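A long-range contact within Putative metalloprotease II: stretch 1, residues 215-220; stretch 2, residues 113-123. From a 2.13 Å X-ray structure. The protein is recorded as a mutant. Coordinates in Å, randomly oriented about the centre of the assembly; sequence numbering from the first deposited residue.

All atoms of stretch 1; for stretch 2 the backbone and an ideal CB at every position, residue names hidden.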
# COMPACT_ATOMS: atom_id res chain seq x y z
N SER A 215 3.20 -11.94 3.19
CA SER A 215 2.63 -10.76 2.52
C SER A 215 1.91 -11.17 1.24
O SER A 215 2.49 -11.84 0.39
CB SER A 215 3.73 -9.75 2.19
OG SER A 215 4.10 -9.01 3.34
N LEU A 216 0.64 -10.77 1.12
CA LEU A 216 -0.14 -11.12 -0.06
C LEU A 216 0.11 -10.13 -1.19
O LEU A 216 0.24 -8.93 -0.95
CB LEU A 216 -1.63 -11.16 0.29
CG LEU A 216 -2.03 -12.04 1.47
CD1 LEU A 216 -3.55 -12.02 1.68
CD2 LEU A 216 -1.51 -13.47 1.30
N GLU A 217 0.16 -10.63 -2.43
CA GLU A 217 0.47 -9.80 -3.59
C GLU A 217 -0.36 -8.52 -3.67
O GLU A 217 0.19 -7.42 -3.80
CB GLU A 217 0.30 -10.62 -4.88
CG GLU A 217 1.11 -11.90 -4.92
CD GLU A 217 0.35 -13.10 -4.38
OE1 GLU A 217 0.07 -13.09 -3.16
OE2 GLU A 217 0.02 -14.02 -5.15
N HIS A 218 -1.68 -8.65 -3.57
CA HIS A 218 -2.57 -7.50 -3.68
C HIS A 218 -2.46 -6.56 -2.48
O HIS A 218 -2.73 -5.37 -2.59
CB HIS A 218 -4.02 -7.94 -3.85
CG HIS A 218 -4.61 -8.52 -2.60
ND1 HIS A 218 -4.40 -9.83 -2.22
CD2 HIS A 218 -5.36 -7.95 -1.63
CE1 HIS A 218 -5.03 -10.05 -1.08
NE2 HIS A 218 -5.62 -8.93 -0.70
N ASP A 219 -2.12 -7.10 -1.31
CA ASP A 219 -1.90 -6.25 -0.14
C ASP A 219 -0.71 -5.30 -0.35
O ASP A 219 -0.78 -4.13 -0.00
CB ASP A 219 -1.66 -7.09 1.12
CG ASP A 219 -2.95 -7.59 1.74
OD1 ASP A 219 -3.99 -6.92 1.58
OD2 ASP A 219 -2.91 -8.64 2.41
N ILE A 220 0.37 -5.82 -0.93
CA ILE A 220 1.55 -5.01 -1.17
C ILE A 220 1.22 -3.82 -2.06
O ILE A 220 1.60 -2.69 -1.77
CB ILE A 220 2.68 -5.85 -1.79
CG1 ILE A 220 3.09 -6.96 -0.81
CG2 ILE A 220 3.89 -4.98 -2.12
CD1 ILE A 220 4.08 -7.96 -1.39
N UNK A 113 -6.72 -21.44 -8.18
CA UNK A 113 -6.11 -22.00 -6.97
C UNK A 113 -5.62 -20.88 -6.06
O UNK A 113 -5.87 -20.91 -4.85
CB UNK A 113 -4.95 -22.94 -7.33
N UNK A 114 -4.91 -19.91 -6.63
CA UNK A 114 -4.42 -18.80 -5.82
C UNK A 114 -5.61 -18.07 -5.20
O UNK A 114 -5.58 -17.71 -4.02
CB UNK A 114 -3.57 -17.84 -6.66
N UNK A 115 -6.67 -17.85 -5.98
CA UNK A 115 -7.86 -17.20 -5.44
C UNK A 115 -8.40 -17.95 -4.23
O UNK A 115 -8.79 -17.34 -3.23
CB UNK A 115 -8.94 -17.09 -6.52
N UNK A 116 -8.41 -19.28 -4.31
CA UNK A 116 -8.90 -20.11 -3.21
C UNK A 116 -8.01 -19.94 -1.99
O UNK A 116 -8.50 -19.85 -0.86
CB UNK A 116 -8.96 -21.58 -3.62
N UNK A 117 -6.70 -19.90 -2.21
CA UNK A 117 -5.76 -19.69 -1.11
C UNK A 117 -5.97 -18.32 -0.46
O UNK A 117 -5.93 -18.19 0.77
CB UNK A 117 -4.32 -19.82 -1.61
N UNK A 118 -6.21 -17.30 -1.28
CA UNK A 118 -6.45 -15.96 -0.76
C UNK A 118 -7.73 -15.93 0.08
O UNK A 118 -7.76 -15.36 1.17
CB UNK A 118 -6.54 -14.95 -1.91
N UNK A 119 -8.78 -16.56 -0.43
CA UNK A 119 -10.05 -16.60 0.29
C UNK A 119 -9.91 -17.31 1.64
O UNK A 119 -10.49 -16.88 2.64
CB UNK A 119 -11.11 -17.30 -0.56
N UNK A 120 -9.13 -18.39 1.67
CA UNK A 120 -8.88 -19.12 2.91
C UNK A 120 -8.17 -18.25 3.93
O UNK A 120 -8.46 -18.31 5.13
CB UNK A 120 -8.05 -20.38 2.63
N UNK A 121 -7.21 -17.45 3.46
CA UNK A 121 -6.52 -16.52 4.34
C UNK A 121 -7.53 -15.63 5.05
O UNK A 121 -7.51 -15.51 6.28
CB UNK A 121 -5.52 -15.67 3.55
N UNK A 122 -8.42 -15.00 4.29
CA UNK A 122 -9.38 -14.06 4.87
C UNK A 122 -10.42 -14.76 5.74
O UNK A 122 -10.91 -14.19 6.71
CB UNK A 122 -10.08 -13.28 3.76
N UNK A 123 -10.77 -15.99 5.39
CA UNK A 123 -11.69 -16.77 6.20
C UNK A 123 -11.05 -17.12 7.55
O UNK A 123 -11.70 -17.04 8.59
CB UNK A 123 -12.11 -18.04 5.46

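Stretch 2 is a regular helix throughout, its backbone angles helical at every position, so stretch 1 can meet only one side of it. Stretch 1 brings L216, at the N-cap position right before a helix that begins at E217 and runs on beyond the stretch, and the side chains of E217, H218 and D219.

Position 113 has nothing of stretch 1 within 5.5 Å of its ideal CB, so many residues would fit; it is E113, which makes no contact with stretch 1.

At position 114 the CA-to-CB bond points toward stretch 1, and the ideal CB lies 5.5 Å from E217 OE2. That gap leaves room for a long side chain, and the carboxylate favours a donor, so lysine, arginine or perhaps glutamine would suit. The residue is R114, whose guanidinium forms a two-pronged salt bridge with E217: R114 NE to E217 OE2 and R114 NH2 to E217 OE1 are both 3.0 Å. The carboxylate oxygen E217 OE1 lies near the guanidinium plane, as expected for in-plane N-H donors.

No atom of stretch 1 lies within 5.5 Å of the ideal CB at 115, 116 or 117, and stretch 1 does not choose among residues there, though the helix argues against proline and glycine. They are M115, A116 and E117. E117 forms a second salt bridge to the same guanidinium, within the helix, with R114 NH1 donating to E117 OE2 at 2.8 Å.

Position 118 points toward stretch 1, its ideal CB 5.2 Å from H218 CE1 and with the L216 side chain nearby. A medium-sized apolar residue such as leucine, isoleucine, valine or methionine would fill this space. I118 does so, I118 CD1 lying 4.1 Å from L216 CD2 and I118 CG2 4.0 Å from H218 CE1.

Positions 119 and 120 are out of reach of stretch 1, and many helix-compatible residues, small or polar, would suit; they hold A119 and N120.

Position 121 again points toward stretch 1, with its ideal CB 4.6 Å from L216 CD1. Leucine, methionine or an aromatic residue could cover that methyl. Y121 places a ring face against it: L216 CD1 is 3.8 Å from the Y121 ring centroid, a CH-pi contact. A water donates to both Y121 OH (3.2 Å) and D219 OD2 (2.6 Å), linking the ring's far end to stretch 1.

At position 122 the CA-to-CB bond runs sideways and the ideal CB has no close neighbour in stretch 1, so a small residue would leave H218 NE2 unmet from here; a long side chain with a polar tip could reach it. Y122 does, with a hydrogen bond of 2.8 Å between Y122 OH and H218 NE2, the two rings meeting rim to rim.

Position 123 is out of reach, so many helix-compatible residues would suit; Q123 makes no contact with stretch 1.

Stretch 2 113-123: ERMAEIANYYQ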
# COMPACT_ATOMS: atom_id res chain seq x y z
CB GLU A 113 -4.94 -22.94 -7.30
CG GLU A 113 -5.29 -24.12 -8.18
CD GLU A 113 -4.12 -25.08 -8.34
OE1 GLU A 113 -3.37 -25.27 -7.35
OE2 GLU A 113 -3.94 -25.63 -9.44
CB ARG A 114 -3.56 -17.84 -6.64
CG ARG A 114 -2.83 -16.77 -5.79
CD ARG A 114 -1.94 -17.39 -4.72
NE ARG A 114 -1.33 -16.39 -3.83
CZ ARG A 114 -1.07 -16.60 -2.54
NH1 ARG A 114 -1.36 -17.77 -1.99
NH2 ARG A 114 -0.52 -15.65 -1.80
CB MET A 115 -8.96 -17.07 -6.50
CG MET A 115 -10.24 -16.41 -5.99
SD MET A 115 -10.24 -14.60 -6.07
CE MET A 115 -9.50 -14.16 -4.50
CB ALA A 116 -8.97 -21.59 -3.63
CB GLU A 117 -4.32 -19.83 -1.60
CG GLU A 117 -3.96 -21.26 -1.99
CD GLU A 117 -2.67 -21.36 -2.78
OE1 GLU A 117 -2.37 -22.46 -3.28
OE2 GLU A 117 -1.95 -20.34 -2.90
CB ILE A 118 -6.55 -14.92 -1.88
CG1 ILE A 118 -5.22 -14.81 -2.64
CG2 ILE A 118 -6.91 -13.56 -1.30
CD1 ILE A 118 -4.05 -14.35 -1.76
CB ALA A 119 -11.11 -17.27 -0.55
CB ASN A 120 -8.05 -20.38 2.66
CG ASN A 120 -8.77 -21.41 1.79
OD1 ASN A 120 -10.00 -21.46 1.75
ND2 ASN A 120 -7.99 -22.25 1.11
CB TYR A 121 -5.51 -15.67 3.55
CG TYR A 121 -5.01 -14.47 4.34
CD1 TYR A 121 -3.85 -14.56 5.11
CD2 TYR A 121 -5.70 -13.26 4.34
CE1 TYR A 121 -3.40 -13.48 5.85
CE2 TYR A 121 -5.25 -12.18 5.07
CZ TYR A 121 -4.10 -12.30 5.82
OH TYR A 121 -3.65 -11.22 6.54
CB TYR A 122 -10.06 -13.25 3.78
CG TYR A 122 -9.18 -12.15 3.26
CD1 TYR A 122 -8.63 -12.21 1.99
CD2 TYR A 122 -8.88 -11.05 4.05
CE1 TYR A 122 -7.81 -11.20 1.52
CE2 TYR A 122 -8.07 -10.03 3.59
CZ TYR A 122 -7.53 -10.12 2.32
OH TYR A 122 -6.72 -9.11 1.85
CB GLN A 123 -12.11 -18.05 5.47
CG GLN A 123 -13.18 -17.84 4.40
CD GLN A 123 -13.33 -19.03 3.47
OE1 GLN A 123 -12.56 -19.98 3.53
NE2 GLN A 123 -14.35 -18.98 2.62
O HOH W 1 -4.33 -8.80 4.62
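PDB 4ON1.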